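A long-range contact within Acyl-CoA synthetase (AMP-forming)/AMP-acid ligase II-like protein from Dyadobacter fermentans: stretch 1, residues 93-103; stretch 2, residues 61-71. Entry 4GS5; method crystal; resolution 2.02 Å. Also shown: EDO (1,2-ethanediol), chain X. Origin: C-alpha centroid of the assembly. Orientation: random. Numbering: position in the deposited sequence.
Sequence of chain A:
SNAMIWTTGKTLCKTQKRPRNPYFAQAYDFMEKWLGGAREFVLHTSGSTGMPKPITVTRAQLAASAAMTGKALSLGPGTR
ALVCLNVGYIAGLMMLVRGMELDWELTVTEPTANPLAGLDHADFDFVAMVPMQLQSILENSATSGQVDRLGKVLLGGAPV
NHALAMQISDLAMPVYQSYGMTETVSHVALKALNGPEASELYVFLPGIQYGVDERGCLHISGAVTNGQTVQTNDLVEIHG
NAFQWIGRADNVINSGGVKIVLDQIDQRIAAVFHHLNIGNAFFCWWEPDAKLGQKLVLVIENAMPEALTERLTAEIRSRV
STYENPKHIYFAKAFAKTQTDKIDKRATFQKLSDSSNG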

# COMPACT_ATOMS: atom_id res chain seq x y z
N LEU A 93 15.54 1.79 9.66
CA LEU A 93 16.59 2.79 9.44
C LEU A 93 16.01 4.19 9.18
O LEU A 93 16.58 5.18 9.59
CB LEU A 93 17.54 2.35 8.33
CG LEU A 93 18.30 1.06 8.69
CD1 LEU A 93 19.27 0.67 7.59
CD2 LEU A 93 19.03 1.26 10.01
N MSE A 94 14.85 4.28 8.51
CA MSE A 94 14.26 5.60 8.29
C MSE A 94 13.89 6.31 9.60
O MSE A 94 13.92 7.54 9.69
CB MSE A 94 13.08 5.56 7.32
CG MSE A 94 13.50 5.59 5.84
SE MSE A 94 14.34 7.27 5.25
CE MSE A 94 13.50 8.51 6.48
N MSE A 95 13.56 5.55 10.64
CA MSE A 95 13.25 6.18 11.92
C MSE A 95 14.50 6.85 12.49
O MSE A 95 14.41 7.91 13.14
CB MSE A 95 12.70 5.15 12.91
CG MSE A 95 11.29 4.68 12.58
SE MSE A 95 10.02 6.14 12.70
CE MSE A 95 10.13 6.50 14.60
N LEU A 96 15.67 6.25 12.23
CA LEU A 96 16.94 6.82 12.70
C LEU A 96 17.30 8.10 11.96
O LEU A 96 17.73 9.08 12.57
CB LEU A 96 18.08 5.81 12.53
CG LEU A 96 17.87 4.44 13.16
CD1 LEU A 96 19.11 3.58 12.95
CD2 LEU A 96 17.56 4.59 14.64
N VAL A 97 17.11 8.08 10.65
CA VAL A 97 17.35 9.25 9.81
C VAL A 97 16.48 10.42 10.23
O VAL A 97 16.98 11.54 10.42
CB VAL A 97 17.09 8.94 8.31
CG1 VAL A 97 17.12 10.22 7.48
CG2 VAL A 97 18.12 7.93 7.80
N ARG A 98 15.17 10.17 10.37
CA ARG A 98 14.26 11.21 10.87
C ARG A 98 14.74 11.72 12.22
O ARG A 98 14.84 12.93 12.44
CB ARG A 98 12.83 10.66 11.00
CG ARG A 98 12.16 10.35 9.67
CD ARG A 98 10.97 9.41 9.86
NE ARG A 98 10.42 8.97 8.58
CZ ARG A 98 9.73 7.85 8.41
NH1 ARG A 98 9.50 7.04 9.43
NH2 ARG A 98 9.27 7.54 7.21
N GLY A 99 15.06 10.79 13.11
CA GLY A 99 15.59 11.14 14.42
C GLY A 99 16.79 12.07 14.38
O GLY A 99 16.89 13.01 15.18
N MSE A 100 17.73 11.81 13.47
CA MSE A 100 18.94 12.63 13.42
C MSE A 100 18.73 13.93 12.67
O MSE A 100 19.32 14.96 13.00
CB MSE A 100 20.10 11.85 12.80
CG MSE A 100 20.68 10.80 13.71
SE MSE A 100 22.09 9.89 12.76
CE MSE A 100 21.05 9.05 11.34
N GLU A 101 17.88 13.89 11.65
CA GLU A 101 17.60 15.10 10.88
C GLU A 101 16.70 16.07 11.65
O GLU A 101 16.84 17.28 11.50
CB GLU A 101 16.97 14.74 9.54
CG GLU A 101 17.97 14.16 8.57
CD GLU A 101 19.03 15.18 8.19
OE1 GLU A 101 18.74 16.04 7.34
OE2 GLU A 101 20.15 15.13 8.76
N LEU A 102 15.82 15.53 12.48
CA LEU A 102 14.76 16.32 13.11
C LEU A 102 14.99 16.52 14.61
O LEU A 102 14.17 17.12 15.29
CB LEU A 102 13.40 15.65 12.85
CG LEU A 102 13.04 15.47 11.36
CD1 LEU A 102 11.74 14.68 11.14
CD2 LEU A 102 12.96 16.81 10.65
N ASP A 103 16.11 15.99 15.11
CA ASP A 103 16.48 16.11 16.53
C ASP A 103 15.45 15.44 17.43
O ASP A 103 14.89 16.07 18.34
CB ASP A 103 16.65 17.57 16.95
CG ASP A 103 17.76 18.28 16.21
OD1 ASP A 103 18.71 17.62 15.74
OD2 ASP A 103 17.69 19.53 16.13
C1 EDO X . 9.24 19.71 3.00
O1 EDO X . 9.55 19.73 4.40
C2 EDO X . 9.66 18.36 2.44
O2 EDO X . 9.39 18.30 1.03
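Stretch 2 (61-71) QLAASAAMTGK

What fills the centre of the contact? Ala-66 does, its CB pointing toward stretch 1 and settling as a knob among Met-94, Val-97, Arg-98 and Glu-101. Ala-66 CB lies 3.8 Å from Val-97 CG1 and also 3.8 Å from Arg-98 CA, so the small side chain lets the backbones draw close: Ala-66 CA and Arg-98 CA are 4.7 Å apart. Toward the start of both stretches the apolar packing continues, with Met-94 SE (a selenomethionine) 3.6 Å from Leu-62 CD2 and Val-97 CG1 4.1 Å from Leu-62 CB.

How does stretch 2 run across stretch 1? It is helical throughout, residues 61-71, and its Ala-66 N donates to Leu-62 O at 3.0 Å in the regular i to i-4 pattern. Its axis passes 8.8 Å from that of helix 93-102 in stretch 1, which begins earlier in the chain, with a signed crossing angle of -74°. The helices therefore diverge steeply on leaving Ala-66.

What keeps the contact going beyond the crossing? Leu-102 reaches back, its CD1 3.6 Å from Ala-66 O and 3.6 Å from Gly-70 CA. Gly-70 leaves room for it: an ideal CB there would lie 2.8 Å from Leu-102 CD1, a clash. Asp-103, with positive phi, then leaves helical conformation.

Where does the contact turn polar? Water bridges the helices at two places. Water 1 donates to Ala-63 O and to Glu-101 OE1, each at 2.7 Å, while Glu-101 OE1 lies 3.9 Å from Ala-63 CB. Water 2 accepts from Arg-98 NH2 at 2.8 Å and donates to Ser-65 OG at 2.7 Å; it also hydrogen-bonds Thr-69 OG1 at 2.8 Å. Thr-69 CG2 covers one face of the Arg-98 guanidinium, so the threonine meets the arginine through its methyl as well as through water.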

# COMPACT_ATOMS: atom_id res chain seq x y z
N GLN A 61 18.39 11.66 -0.75
CA GLN A 61 17.11 10.94 -0.75
C GLN A 61 16.57 10.79 0.65
O GLN A 61 15.41 11.09 0.92
CB GLN A 61 17.31 9.53 -1.32
CG GLN A 61 17.29 9.43 -2.81
CD GLN A 61 17.33 8.00 -3.30
OE1 GLN A 61 18.39 7.39 -3.36
NE2 GLN A 61 16.17 7.46 -3.65
N LEU A 62 17.40 10.24 1.53
CA LEU A 62 17.02 10.01 2.91
C LEU A 62 16.66 11.31 3.62
O LEU A 62 15.68 11.37 4.37
CB LEU A 62 18.16 9.29 3.65
CG LEU A 62 18.47 7.89 3.09
CD1 LEU A 62 19.74 7.29 3.69
CD2 LEU A 62 17.29 6.94 3.27
N ALA A 63 17.47 12.35 3.40
CA ALA A 63 17.24 13.64 4.04
C ALA A 63 15.92 14.27 3.58
O ALA A 63 15.20 14.87 4.37
CB ALA A 63 18.42 14.59 3.77
N ALA A 64 15.62 14.15 2.29
CA ALA A 64 14.40 14.70 1.73
C ALA A 64 13.20 13.99 2.33
O ALA A 64 12.22 14.62 2.71
CB ALA A 64 14.39 14.55 0.22
N SER A 65 13.30 12.67 2.45
CA SER A 65 12.22 11.84 2.98
C SER A 65 11.91 12.17 4.45
O SER A 65 10.75 12.38 4.82
CB SER A 65 12.59 10.37 2.81
OG SER A 65 11.58 9.53 3.30
N ALA A 66 12.95 12.21 5.27
CA ALA A 66 12.85 12.66 6.66
C ALA A 66 12.22 14.04 6.78
O ALA A 66 11.33 14.23 7.60
CB ALA A 66 14.24 12.68 7.32
N ALA A 67 12.70 15.01 6.01
CA ALA A 67 12.11 16.35 6.05
C ALA A 67 10.59 16.38 5.77
O ALA A 67 9.86 17.16 6.40
CB ALA A 67 12.85 17.33 5.13
N MSE A 68 10.12 15.54 4.85
CA MSE A 68 8.69 15.51 4.50
C MSE A 68 7.87 15.05 5.68
O MSE A 68 6.81 15.60 5.98
CB MSE A 68 8.44 14.54 3.35
CG MSE A 68 8.99 14.98 2.02
SE MSE A 68 8.34 13.77 0.65
CE MSE A 68 8.78 12.08 1.50
N THR A 69 8.37 14.01 6.33
CA THR A 69 7.67 13.39 7.45
C THR A 69 7.54 14.39 8.57
O THR A 69 6.46 14.55 9.14
CB THR A 69 8.44 12.13 7.94
OG1 THR A 69 8.59 11.22 6.85
CG2 THR A 69 7.68 11.43 9.07
N GLY A 70 8.64 15.08 8.87
CA GLY A 70 8.69 16.06 9.93
C GLY A 70 7.70 17.19 9.73
O GLY A 70 7.04 17.63 10.67
N LYS A 71 7.61 17.68 8.49
CA LYS A 71 6.68 18.75 8.16
C LYS A 71 5.23 18.26 8.20
O LYS A 71 4.38 18.86 8.86
CB LYS A 71 6.99 19.30 6.76
CG LYS A 71 6.21 20.58 6.41
CD LYS A 71 6.84 21.81 7.06
CE LYS A 71 6.29 23.12 6.48
NZ LYS A 71 4.91 23.48 6.94
O HOH W 1 16.19 16.33 6.41
O HOH W 2 10.61 9.57 5.78